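Local coordinates for protein immunoreactive 84kD antigen PG93 (Porphyromonas gingivalis, PDB 5M11) that is an essential surface component of the type IX secretion system of an oral bacterium and binds zinc and calcium ions, at residues V588-I593 against K601-Q606. Sequence-based numbering, arbitrary orientation.
Sequences VTVTDI and KWVATQ
A classic beta bulge interrupts this antiparallel hairpin, the first two strands of a four-stranded up-and-down sheet, in keeping with a beta-propeller blade, where 589-595 is the outermost strand of that sheet and 601-606 its neighbour. Thr591 and Asp592 both face Ala604, whose carbonyl takes two amides: Thr591 N bonds to Ala604 O at 3.1 Å from above the carbonyl plane, and Asp592 N adds a weak bond at 3.4 Å. In return Ala604 N donates to Asp592 O over 3.0 Å. The extra residue at the bulge has a helical-type backbone (Thr591 psi -39°), so its side chain leaves the regular alternation of faces. Thr591 OG1 sits in the crowded position between N and carbonyl carbon (chi1 56°), close to Ala604 CB and hydrogen-bonded to Ile636 O of strand 636-642, while its CG2 meets Gln606 CB at 3.8 Å, the two side chains crossing almost perpendicularly. Asp592, a zinc ligand in a structure of this protein, turns its carboxylate away from 601-606; OD2 bonds to Leu639 N and a glycerol, and OD1 weakly accepts Ile593 N. On the face shared by Val590, Ile593, Val603 and Thr605, Val590 CG1 abuts Val603 CG1 at 3.7 Å, the valines crossing at about a right angle. Before the bulge, Gln606 N donates to Thr589 O at 2.8 Å, nearly along the C=O axis.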
loop_
_atom_site.group_PDB
_atom_site.type_symbol
_atom_site.label_atom_id
_atom_site.label_comp_id
_atom_site.label_asym_id
_atom_site.label_seq_id
_atom_site.Cartn_x
_atom_site.Cartn_y
_atom_site.Cartn_z
ATOM N N VAL A 588 -10.696 -14.030 -12.960
ATOM C CA VAL A 588 -9.746 -13.264 -12.152
ATOM C C VAL A 588 -9.547 -11.911 -12.835
ATOM O O VAL A 588 -9.142 -11.875 -14.006
ATOM C CB VAL A 588 -8.406 -14.028 -11.984
ATOM C CG1 VAL A 588 -7.309 -13.121 -11.454
ATOM C CG2 VAL A 588 -8.564 -15.245 -11.089
ATOM N N THR A 589 -9.831 -10.804 -12.121
ATOM C CA THR A 589 -9.676 -9.445 -12.656
ATOM C C THR A 589 -8.185 -9.063 -12.642
ATOM O O THR A 589 -7.572 -8.947 -11.579
ATOM C CB THR A 589 -10.574 -8.480 -11.887
ATOM O OG1 THR A 589 -11.930 -8.857 -12.132
ATOM C CG2 THR A 589 -10.368 -7.042 -12.285
ATOM N N VAL A 590 -7.609 -8.912 -13.847
ATOM C CA VAL A 590 -6.200 -8.562 -14.082
ATOM C C VAL A 590 -6.106 -7.026 -14.240
ATOM O O VAL A 590 -6.708 -6.453 -15.156
ATOM C CB VAL A 590 -5.592 -9.342 -15.298
ATOM C CG1 VAL A 590 -4.221 -8.794 -15.708
ATOM C CG2 VAL A 590 -5.495 -10.831 -15.000
ATOM N N THR A 591 -5.349 -6.383 -13.328
ATOM C CA THR A 591 -5.169 -4.931 -13.236
ATOM C C THR A 591 -3.914 -4.449 -14.004
ATOM O O THR A 591 -3.962 -3.381 -14.623
ATOM C CB THR A 591 -5.110 -4.524 -11.769
ATOM O OG1 THR A 591 -4.073 -5.271 -11.149
ATOM C CG2 THR A 591 -6.407 -4.795 -11.034
ATOM N N ASP A 592 -2.797 -5.216 -13.962
ATOM C CA ASP A 592 -1.576 -4.834 -14.685
ATOM C C ASP A 592 -0.785 -6.036 -15.181
ATOM O O ASP A 592 -0.901 -7.147 -14.641
ATOM C CB ASP A 592 -0.650 -3.912 -13.853
ATOM C CG ASP A 592 0.035 -2.811 -14.679
ATOM O OD1 ASP A 592 -0.177 -2.766 -15.920
ATOM O OD2 ASP A 592 0.750 -1.975 -14.081
ATOM N N ILE A 593 0.004 -5.795 -16.248
ATOM C CA ILE A 593 0.904 -6.752 -16.908
ATOM C C ILE A 593 2.219 -6.017 -17.223
ATOM O O ILE A 593 2.204 -4.917 -17.776
ATOM C CB ILE A 593 0.302 -7.455 -18.194
ATOM C CG1 ILE A 593 -1.125 -7.986 -17.959
ATOM C CG2 ILE A 593 1.215 -8.593 -18.702
ATOM C CD1 ILE A 593 -2.014 -7.928 -19.132
ATOM N N LYS A 601 5.919 -13.101 -18.013
ATOM C CA LYS A 601 4.929 -12.077 -17.693
ATOM C C LYS A 601 4.626 -11.956 -16.203
ATOM O O LYS A 601 4.291 -12.945 -15.560
ATOM C CB LYS A 601 3.628 -12.369 -18.461
ATOM C CG LYS A 601 3.638 -11.902 -19.918
ATOM C CD LYS A 601 4.384 -12.810 -20.900
ATOM C CE LYS A 601 4.671 -12.043 -22.163
ATOM N NZ LYS A 601 5.370 -12.850 -23.199
ATOM N N TRP A 602 4.744 -10.733 -15.654
ATOM C CA TRP A 602 4.393 -10.438 -14.265
ATOM C C TRP A 602 2.977 -9.917 -14.285
ATOM O O TRP A 602 2.705 -8.890 -14.904
ATOM C CB TRP A 602 5.373 -9.456 -13.608
ATOM C CG TRP A 602 6.713 -10.062 -13.323
ATOM C CD1 TRP A 602 7.825 -9.996 -14.112
ATOM C CD2 TRP A 602 7.067 -10.876 -12.195
ATOM N NE1 TRP A 602 8.859 -10.700 -13.531
ATOM C CE2 TRP A 602 8.415 -11.268 -12.366
ATOM C CE3 TRP A 602 6.368 -11.336 -11.064
ATOM C CZ2 TRP A 602 9.075 -12.099 -11.453
ATOM C CZ3 TRP A 602 7.026 -12.155 -10.155
ATOM C CH2 TRP A 602 8.367 -12.513 -10.345
ATOM N N VAL A 603 2.050 -10.688 -13.713
ATOM C CA VAL A 603 0.634 -10.340 -13.704
ATOM C C VAL A 603 0.128 -9.942 -12.305
ATOM O O VAL A 603 0.122 -10.768 -11.379
ATOM C CB VAL A 603 -0.218 -11.494 -14.261
ATOM C CG1 VAL A 603 -1.677 -11.075 -14.362
ATOM C CG2 VAL A 603 0.309 -11.979 -15.613
ATOM N N ALA A 604 -0.340 -8.683 -12.185
ATOM C CA ALA A 604 -1.012 -8.144 -11.009
ATOM C C ALA A 604 -2.499 -8.396 -11.148
ATOM O O ALA A 604 -3.067 -8.169 -12.226
ATOM C CB ALA A 604 -0.758 -6.665 -10.900
ATOM N N THR A 605 -3.131 -8.880 -10.073
ATOM C CA THR A 605 -4.561 -9.181 -10.029
ATOM C C THR A 605 -5.277 -8.460 -8.867
ATOM O O THR A 605 -4.672 -8.107 -7.852
ATOM C CB THR A 605 -4.824 -10.717 -9.916
ATOM O OG1 THR A 605 -4.650 -11.167 -8.564
ATOM C CG2 THR A 605 -4.003 -11.552 -10.899
ATOM N N GLN A 606 -6.590 -8.310 -9.016
ATOM C CA GLN A 606 -7.470 -7.752 -8.008
ATOM C C GLN A 606 -8.025 -8.921 -7.203
ATOM O O GLN A 606 -8.945 -9.591 -7.663
ATOM C CB GLN A 606 -8.580 -6.923 -8.688
ATOM C CG GLN A 606 -9.591 -6.290 -7.748
ATOM C CD GLN A 606 -10.174 -5.046 -8.363
ATOM O OE1 GLN A 606 -11.093 -5.100 -9.196
ATOM N NE2 GLN A 606 -9.634 -3.895 -7.975
#